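Long-range contacts in beta-hexosaminidase LpqI (Mycobacterium tuberculosis H37Rv, PDB 6GFV), which cleaves terminal beta-1,4-linked N-acetylglucosamine from peptidoglycan fragments, a step in the recycling of the mycobacterial cell wall: residues P74-V79 against G127-F132; V197-L202 against G227-P232; P239-K244 against A274-R279. All coordinates share one frame; numbering follows the deposited sequence.

Contact 1: P74-V79 against G127-F132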
loop_
_atom_site.group_PDB
_atom_site.type_symbol
_atom_site.label_atom_id
_atom_site.label_comp_id
_atom_site.label_asym_id
_atom_site.label_seq_id
_atom_site.Cartn_x
_atom_site.Cartn_y
_atom_site.Cartn_z
ATOM N N PRO A 74 1.935 3.294 17.009
ATOM C CA PRO A 74 0.527 3.426 16.650
ATOM C C PRO A 74 0.089 2.492 15.523
ATOM O O PRO A 74 0.789 2.315 14.537
ATOM C CB PRO A 74 0.421 4.888 16.223
ATOM C CG PRO A 74 1.531 5.565 16.961
ATOM C CD PRO A 74 2.630 4.593 17.007
ATOM N N LEU A 75 -1.064 1.871 15.702
ATOM C CA LEU A 75 -1.676 1.042 14.672
ATOM C C LEU A 75 -1.811 1.793 13.345
ATOM O O LEU A 75 -2.234 2.946 13.340
ATOM C CB LEU A 75 -3.058 0.586 15.142
ATOM C CG LEU A 75 -3.817 -0.428 14.284
ATOM C CD1 LEU A 75 -3.208 -1.822 14.409
ATOM C CD2 LEU A 75 -5.296 -0.445 14.623
ATOM N N ALA A 76 -1.460 1.157 12.225
ATOM C CA ALA A 76 -1.712 1.761 10.908
ATOM C C ALA A 76 -3.176 1.556 10.480
ATOM O O ALA A 76 -3.716 0.473 10.644
ATOM C CB ALA A 76 -0.765 1.175 9.838
ATOM N N VAL A 77 -3.803 2.589 9.922
ATOM C CA VAL A 77 -5.172 2.469 9.410
ATOM C C VAL A 77 -5.269 2.926 7.953
ATOM O O VAL A 77 -5.100 4.106 7.662
ATOM C CB VAL A 77 -6.174 3.285 10.265
ATOM C CG1 VAL A 77 -7.611 3.044 9.797
ATOM C CG2 VAL A 77 -6.006 2.960 11.730
ATOM N N SER A 78 -5.559 1.992 7.051
ATOM C CA SER A 78 -5.497 2.278 5.617
ATOM C C SER A 78 -6.845 2.136 4.900
ATOM O O SER A 78 -7.750 1.479 5.401
ATOM C CB SER A 78 -4.485 1.354 4.954
ATOM O OG SER A 78 -4.954 0.033 4.994
ATOM N N VAL A 79 -6.947 2.725 3.710
ATOM C CA VAL A 79 -8.197 2.787 2.946
ATOM C C VAL A 79 -7.902 3.082 1.472
ATOM O O VAL A 79 -6.891 3.707 1.155
ATOM C CB VAL A 79 -9.141 3.880 3.531
ATOM C CG1 VAL A 79 -8.502 5.247 3.415
ATOM C CG2 VAL A 79 -10.552 3.858 2.889
ATOM N N GLY A 127 -9.283 9.063 11.702
ATOM C CA GLY A 127 -8.329 8.081 12.179
ATOM C C GLY A 127 -7.485 7.405 11.093
ATOM O O GLY A 127 -6.678 6.531 11.397
ATOM N N ILE A 128 -7.692 7.790 9.836
ATOM C CA ILE A 128 -6.929 7.260 8.703
ATOM C C ILE A 128 -5.469 7.714 8.794
ATOM O O ILE A 128 -5.211 8.896 8.997
ATOM C CB ILE A 128 -7.508 7.729 7.342
ATOM C CG1 ILE A 128 -8.934 7.222 7.142
ATOM C CG2 ILE A 128 -6.624 7.266 6.164
ATOM C CD1 ILE A 128 -9.079 5.712 7.320
ATOM N N THR A 129 -4.530 6.784 8.630
ATOM C CA THR A 129 -3.109 7.149 8.534
ATOM C C THR A 129 -2.499 6.926 7.141
ATOM O O THR A 129 -1.476 7.537 6.813
ATOM C CB THR A 129 -2.243 6.378 9.552
ATOM O OG1 THR A 129 -2.228 4.980 9.239
ATOM C CG2 THR A 129 -2.747 6.599 10.995
ATOM N N ILE A 130 -3.123 6.059 6.340
ATOM C CA ILE A 130 -2.603 5.662 5.019
ATOM C C ILE A 130 -3.715 5.619 3.982
ATOM O O ILE A 130 -4.762 5.013 4.224
ATOM C CB ILE A 130 -1.922 4.255 5.040
ATOM C CG1 ILE A 130 -0.681 4.234 5.941
ATOM C CG2 ILE A 130 -1.552 3.814 3.626
ATOM C CD1 ILE A 130 -0.244 2.831 6.320
ATOM N N ASP A 131 -3.484 6.256 2.839
ATOM C CA ASP A 131 -4.408 6.216 1.697
ATOM C C ASP A 131 -3.686 5.601 0.501
ATOM O O ASP A 131 -2.654 6.110 0.073
ATOM C CB ASP A 131 -4.910 7.619 1.331
ATOM C CG ASP A 131 -5.953 7.622 0.186
ATOM O OD1 ASP A 131 -6.443 6.561 -0.221
ATOM O OD2 ASP A 131 -6.307 8.714 -0.280
ATOM N N PHE A 132 -4.246 4.526 -0.041
ATOM C CA PHE A 132 -3.687 3.901 -1.230
ATOM C C PHE A 132 -4.053 4.730 -2.464
ATOM O O PHE A 132 -4.950 4.381 -3.223
ATOM C CB PHE A 132 -4.167 2.463 -1.336
ATOM C CG PHE A 132 -3.677 1.598 -0.222
ATOM C CD1 PHE A 132 -2.326 1.559 0.093
ATOM C CD2 PHE A 132 -4.554 0.852 0.539
ATOM C CE1 PHE A 132 -1.865 0.776 1.118
ATOM C CE2 PHE A 132 -4.094 0.080 1.573
ATOM C CZ PHE A 132 -2.739 0.032 1.860
#

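Contact 2: V197-L202 against G227-P232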
loop_
_atom_site.group_PDB
_atom_site.type_symbol
_atom_site.label_atom_id
_atom_site.label_comp_id
_atom_site.label_asym_id
_atom_site.label_seq_id
_atom_site.Cartn_x
_atom_site.Cartn_y
_atom_site.Cartn_z
ATOM N N VAL A 197 -2.126 -10.819 -15.462
ATOM C CA VAL A 197 -1.941 -9.643 -16.291
ATOM C C VAL A 197 -0.458 -9.416 -16.638
ATOM O O VAL A 197 0.413 -9.497 -15.769
ATOM C CB VAL A 197 -2.530 -8.401 -15.586
ATOM C CG1 VAL A 197 -2.170 -7.134 -16.312
ATOM C CG2 VAL A 197 -4.049 -8.539 -15.464
ATOM N N THR A 198 -0.190 -9.135 -17.912
ATOM C CA THR A 198 1.156 -8.852 -18.398
ATOM C C THR A 198 1.291 -7.405 -18.886
ATOM O O THR A 198 0.366 -6.854 -19.477
ATOM C CB THR A 198 1.532 -9.836 -19.542
ATOM O OG1 THR A 198 1.528 -11.175 -19.043
ATOM C CG2 THR A 198 2.894 -9.521 -20.150
ATOM N N THR A 199 2.451 -6.798 -18.635
ATOM C CA THR A 199 2.791 -5.449 -19.110
ATOM C C THR A 199 3.512 -5.457 -20.475
ATOM O O THR A 199 3.901 -6.508 -20.949
ATOM C CB THR A 199 3.707 -4.730 -18.099
ATOM O OG1 THR A 199 4.991 -5.367 -18.067
ATOM C CG2 THR A 199 3.105 -4.728 -16.704
ATOM N N PRO A 200 3.690 -4.277 -21.099
ATOM C CA PRO A 200 4.617 -4.159 -22.236
ATOM C C PRO A 200 6.044 -4.469 -21.800
ATOM O O PRO A 200 6.277 -4.526 -20.605
ATOM C CB PRO A 200 4.467 -2.695 -22.664
ATOM C CG PRO A 200 3.084 -2.305 -22.187
ATOM C CD PRO A 200 2.884 -3.055 -20.911
ATOM N N PRO A 201 6.993 -4.644 -22.736
ATOM C CA PRO A 201 8.336 -5.043 -22.286
ATOM C C PRO A 201 9.000 -4.001 -21.390
ATOM O O PRO A 201 8.629 -2.836 -21.446
ATOM C CB PRO A 201 9.114 -5.209 -23.604
ATOM C CG PRO A 201 8.069 -5.405 -24.626
ATOM C CD PRO A 201 6.914 -4.582 -24.205
ATOM N N LEU A 202 9.957 -4.424 -20.571
ATOM C CA LEU A 202 10.656 -3.522 -19.655
ATOM C C LEU A 202 11.183 -2.242 -20.322
ATOM O O LEU A 202 11.036 -1.156 -19.771
ATOM C CB LEU A 202 11.811 -4.257 -18.970
ATOM C CG LEU A 202 12.638 -3.494 -17.934
ATOM C CD1 LEU A 202 11.776 -2.815 -16.886
ATOM C CD2 LEU A 202 13.600 -4.424 -17.257
ATOM N N GLY A 227 2.035 -3.880 -8.117
ATOM C CA GLY A 227 0.954 -4.666 -8.683
ATOM C C GLY A 227 1.280 -6.123 -8.991
ATOM O O GLY A 227 2.442 -6.541 -8.953
ATOM N N HIS A 228 0.231 -6.888 -9.270
ATOM C CA HIS A 228 0.320 -8.291 -9.616
ATOM C C HIS A 228 0.570 -8.410 -11.117
ATOM O O HIS A 228 -0.282 -8.927 -11.855
ATOM C CB HIS A 228 -0.978 -9.038 -9.261
ATOM C CG HIS A 228 -1.407 -8.912 -7.834
ATOM N ND1 HIS A 228 -0.519 -8.841 -6.786
ATOM C CD2 HIS A 228 -2.645 -8.879 -7.279
ATOM C CE1 HIS A 228 -1.186 -8.746 -5.649
ATOM N NE2 HIS A 228 -2.479 -8.772 -5.920
ATOM N N LEU A 229 1.721 -7.912 -11.556
ATOM C CA LEU A 229 1.988 -7.676 -12.964
ATOM C C LEU A 229 3.199 -8.457 -13.480
ATOM O O LEU A 229 4.298 -8.303 -12.962
ATOM C CB LEU A 229 2.211 -6.182 -13.196
ATOM C CG LEU A 229 1.064 -5.222 -12.894
ATOM C CD1 LEU A 229 1.546 -3.799 -12.888
ATOM C CD2 LEU A 229 -0.054 -5.396 -13.910
ATOM N N GLN A 230 2.980 -9.287 -14.495
ATOM C CA GLN A 230 4.054 -9.995 -15.177
ATOM C C GLN A 230 4.738 -9.056 -16.173
ATOM O O GLN A 230 4.095 -8.426 -17.000
ATOM C CB GLN A 230 3.508 -11.245 -15.871
ATOM C CG GLN A 230 2.926 -12.287 -14.936
ATOM C CD GLN A 230 2.108 -13.333 -15.664
ATOM O OE1 GLN A 230 2.565 -13.933 -16.637
ATOM N NE2 GLN A 230 0.883 -13.540 -15.215
ATOM N N VAL A 231 6.053 -8.943 -16.073
ATOM C CA VAL A 231 6.787 -7.967 -16.865
ATOM C C VAL A 231 7.891 -8.628 -17.699
ATOM O O VAL A 231 8.874 -9.124 -17.154
ATOM C CB VAL A 231 7.410 -6.898 -15.961
ATOM C CG1 VAL A 231 8.136 -5.846 -16.797
ATOM C CG2 VAL A 231 6.344 -6.271 -15.037
ATOM N N PRO A 232 7.724 -8.640 -19.030
ATOM C CA PRO A 232 8.725 -9.233 -19.932
ATOM C C PRO A 232 10.085 -8.536 -19.828
ATOM O O PRO A 232 10.176 -7.320 -19.958
ATOM C CB PRO A 232 8.099 -9.048 -21.323
ATOM C CG PRO A 232 6.608 -8.856 -21.047
ATOM C CD PRO A 232 6.544 -8.137 -19.755
HETATM O O HOH W 1 -0.236 -11.380 -13.267
HETATM O O HOH W 2 3.522 -13.309 -19.277
#

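Contact 3: P239-K244 against A274-R279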
loop_
_atom_site.group_PDB
_atom_site.type_symbol
_atom_site.label_atom_id
_atom_site.label_comp_id
_atom_site.label_asym_id
_atom_site.label_seq_id
_atom_site.Cartn_x
_atom_site.Cartn_y
_atom_site.Cartn_z
ATOM N N PRO A 239 4.159 -12.564 -10.904
ATOM C CA PRO A 239 3.689 -11.191 -10.689
ATOM C C PRO A 239 4.758 -10.368 -9.963
ATOM O O PRO A 239 5.499 -10.914 -9.159
ATOM C CB PRO A 239 2.430 -11.374 -9.829
ATOM C CG PRO A 239 2.593 -12.692 -9.176
ATOM C CD PRO A 239 3.357 -13.547 -10.159
ATOM N N ALA A 240 4.842 -9.082 -10.278
ATOM C CA ALA A 240 5.849 -8.186 -9.701
ATOM C C ALA A 240 5.846 -8.160 -8.161
ATOM O O ALA A 240 6.902 -8.078 -7.535
ATOM C CB ALA A 240 5.647 -6.779 -10.248
ATOM N N SER A 241 4.657 -8.249 -7.564
ATOM C CA SER A 241 4.494 -8.180 -6.113
ATOM C C SER A 241 5.158 -9.360 -5.414
ATOM O O SER A 241 5.438 -9.308 -4.223
ATOM C CB SER A 241 3.003 -8.122 -5.740
ATOM O OG SER A 241 2.291 -9.215 -6.282
ATOM N N LEU A 242 5.397 -10.425 -6.170
ATOM C CA LEU A 242 6.018 -11.628 -5.640
ATOM C C LEU A 242 7.424 -11.842 -6.218
ATOM O O LEU A 242 8.004 -12.918 -6.083
ATOM C CB LEU A 242 5.146 -12.841 -5.930
ATOM C CG LEU A 242 3.706 -12.802 -5.409
ATOM C CD1 LEU A 242 3.155 -14.195 -5.436
ATOM C CD2 LEU A 242 3.640 -12.233 -4.010
ATOM N N SER A 243 7.955 -10.807 -6.852
ATOM C CA SER A 243 9.202 -10.902 -7.602
ATOM C C SER A 243 10.288 -9.997 -7.017
ATOM O O SER A 243 10.180 -8.782 -7.051
ATOM C CB SER A 243 8.945 -10.557 -9.074
ATOM O OG SER A 243 10.132 -10.221 -9.770
ATOM N N LYS A 244 11.330 -10.610 -6.479
ATOM C CA LYS A 244 12.470 -9.886 -5.931
ATOM C C LYS A 244 13.180 -9.027 -6.976
ATOM O O LYS A 244 13.729 -7.980 -6.646
ATOM C CB LYS A 244 13.463 -10.871 -5.312
ATOM C CG LYS A 244 14.571 -10.230 -4.518
ATOM C CD LYS A 244 15.362 -11.276 -3.766
ATOM C CE LYS A 244 16.231 -10.634 -2.725
ATOM N NZ LYS A 244 17.155 -11.617 -2.109
ATOM N N ALA A 274 -7.680 -12.660 -8.068
ATOM C CA ALA A 274 -7.449 -13.936 -8.737
ATOM C C ALA A 274 -6.058 -14.067 -9.346
ATOM O O ALA A 274 -5.575 -15.179 -9.530
ATOM C CB ALA A 274 -8.493 -14.156 -9.808
ATOM N N ALA A 275 -5.411 -12.949 -9.663
ATOM C CA ALA A 275 -4.069 -13.015 -10.247
ATOM C C ALA A 275 -3.097 -13.700 -9.285
ATOM O O ALA A 275 -2.100 -14.282 -9.703
ATOM C CB ALA A 275 -3.573 -11.633 -10.615
ATOM N N ILE A 276 -3.409 -13.629 -7.997
ATOM C CA ILE A 276 -2.643 -14.305 -6.970
ATOM C C ILE A 276 -3.341 -15.580 -6.513
ATOM O O ILE A 276 -2.716 -16.638 -6.437
ATOM C CB ILE A 276 -2.413 -13.395 -5.745
ATOM C CG1 ILE A 276 -1.591 -12.168 -6.136
ATOM C CG2 ILE A 276 -1.711 -14.151 -4.638
ATOM C CD1 ILE A 276 -0.302 -12.497 -6.882
ATOM N N SER A 277 -4.638 -15.484 -6.227
ATOM C CA SER A 277 -5.345 -16.592 -5.588
ATOM C C SER A 277 -5.616 -17.768 -6.542
ATOM O O SER A 277 -5.962 -18.856 -6.095
ATOM C CB SER A 277 -6.662 -16.104 -4.952
ATOM O OG SER A 277 -7.463 -15.356 -5.851
ATOM N N ASP A 278 -5.444 -17.563 -7.845
ATOM C CA ASP A 278 -5.511 -18.679 -8.785
ATOM C C ASP A 278 -4.320 -19.611 -8.627
ATOM O O ASP A 278 -4.397 -20.787 -8.975
ATOM C CB ASP A 278 -5.563 -18.189 -10.231
ATOM C CG ASP A 278 -6.937 -17.717 -10.638
ATOM O OD1 ASP A 278 -7.879 -17.860 -9.829
ATOM O OD2 ASP A 278 -7.073 -17.211 -11.774
ATOM N N ARG A 279 -3.214 -19.086 -8.112
ATOM C CA ARG A 279 -1.976 -19.855 -8.067
ATOM C C ARG A 279 -1.460 -20.072 -6.637
ATOM O O ARG A 279 -0.768 -21.054 -6.381
ATOM C CB ARG A 279 -0.901 -19.168 -8.925
ATOM C CG ARG A 279 0.420 -19.926 -9.070
ATOM C CD ARG A 279 1.313 -19.339 -10.194
ATOM N NE ARG A 279 0.575 -18.569 -11.199
ATOM C CZ ARG A 279 1.059 -17.497 -11.829
ATOM N NH1 ARG A 279 2.280 -17.060 -11.554
ATOM N NH2 ARG A 279 0.326 -16.849 -12.729
#

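Contact 1: P74-V79 against G127-F132
Ile-128 crosses Val-77 and Val-79 at about a right angle, its CD1 3.9 Å from Val-77 CG1 and its CG2 equally close to Val-79 CG1. Ile-128 also touches Met-123 of helix 109-126, which ends in a Schellman motif with Gly-127 as its C-prime residue. Thr-129 bonds to both backbone polar atoms of Val-77: its OG1 accepts from Val-77 N at 2.9 Å (164° at the hydrogen), while its backbone N donates to Val-77 O in the carbonyl plane. Ile-130 N donates to the same oxygen from 35° off that plane, giving this buried carbonyl two donors. Strands 76-83 and 130-131 are thus joined in parallel, as neighbours in the TIM-type barrel of glycoside hydrolase family 3. On the face that carries Ser-78 and Ile-130, Ser-78 OG lies 3.5 Å from Phe-132 CE2 while bonding to Ile-48 O of the next strand; Ala-76 CB meets Ile-130 CD1. Phe-132 N donates to Val-79 O at 3.0 Å, and its ring packs edge-to-face with Phe-266, close to Asp-80, a probable substrate-binding residue. Asp-131, CG anti to the backbone N (chi1 -177°), turns OD1 to accept from Glu-81 N.

Contact 2: V197-L202 against G227-P232
Val-197 CG1 packs 3.6 Å from Leu-229 CD2, the two side chains lying side by side and pointing the same way. They belong to a short, weakly bonded parallel pairing in which 197-198 lies beside the end of strand 223-230 of the family 3 barrel. CG1 of the valine stands anti to the backbone N (chi1 171°), which places this methyl beside the leucine tip. The pairing is bonded through Gln-230, whose N donates to Val-197 O at 2.9 Å and whose O accepts from Thr-199 N at 2.8 Å (168° at the hydrogen).

The amide of Gln-230, carried on an extended chain, is joined to the facing segment by two waters. NE2 donates to one that also accepts from Val-197 N and donates to His-228 O; Gln-230 OE1 accepts from the other water at 2.9 Å, which is hydrogen-bonded to Thr-198 OG1 as well. Thr-198 CG2 meanwhile touches Pro-232 CG.

The next threonine is turned differently. Thr-199 OG1 sits between its backbone N and carbonyl carbon (chi1 68°), where it donates to Pro-200 O and packs against both methyls of Val-231; its side chain crosses that of Leu-229 at about a right angle, CG2 against CB. Leu-205 of helix 202-206 covers Thr-199 and Val-231. The carbonyl O of Thr-199 itself rests 3.3 Å from Pro-232 CD.

His-228, the centre of an inverse gamma turn, carries its ring away from this pairing toward Asp-268, the probable nucleophile, with ND1 hydrogen-bonded to Ser-241 OG and NE2 to Asp-269 O. Beyond the N-cap residue Pro-201, Leu-202 N donates to Pro-232 O at 3.0 Å.

Contact 3: P239-K244 against A274-R279
Ile-276 brings the single methyl CD1 to bear on Pro-239, Leu-242 and Ser-241, and the short helix 274-277 thereby packs on the loop that follows strand 223-230 of the family 3 barrel. Both elements belong to loops after barrel strands, and Ser-241 lies about 6 Å, side chain to side chain, from Asp-268, the probable nucleophile.

The contact is chiefly apolar. CD1 of Ile-276 lies 3.7 Å from Pro-239 CG, the two side chains set at an oblique angle, and meets Leu-242 CD1 tip to tip at 4.1 Å. The isoleucine branch CG1 is anti to its carbonyl carbon (chi1 -63°) and chi2 turns CD1 to -52°, so the methyl projects from the helix toward the loop. Helix 282-292 adds Ala-285, against Ile-276, and Thr-289, against Leu-242.

No hydrogen bond crosses between the segments; polar groups are held within each or by third parties. In the loop, Leu-242 N donates to Pro-239 O at 3.0 Å across the 3-10 turn, whose Ser-241 O accepts from Thr-289 OG1. Ser-241 OG, 4.2 Å from Ile-276 CD1, is hydrogen-bonded to His-228 ND1. That histidine ring also packs on Ala-275 and Ile-276, bringing both segments onto one side chain.

The charged group of the contact is the exposed Arg-279. Its chain leaves with CG anti to the backbone N and bends at chi3 (-22°), reaching Pro-239 tip to tip. Arg-279 NH1 donates to Ser-237 O and stands 3.9 Å from Pro-239 CD.

In the fold
Contact 1 is buried in the barrel wall, its centre about 10 Å from the centre of the chain, where direct backbone bonds join two strands. Contact 2 reaches the same sheet on the opposite side of that centre, but is only partly buried and adds bridging waters to fewer backbone bonds. Contact 3, also buried, has a much smaller interface without cross-segment hydrogen bonds, relying on apolar tips. Contacts 2 and 3 have centres about 11 Å apart and touch: Leu-229 O and Ala-240 N are probably hydrogen-bonded at 2.8 Å. Contact 1 touches neither.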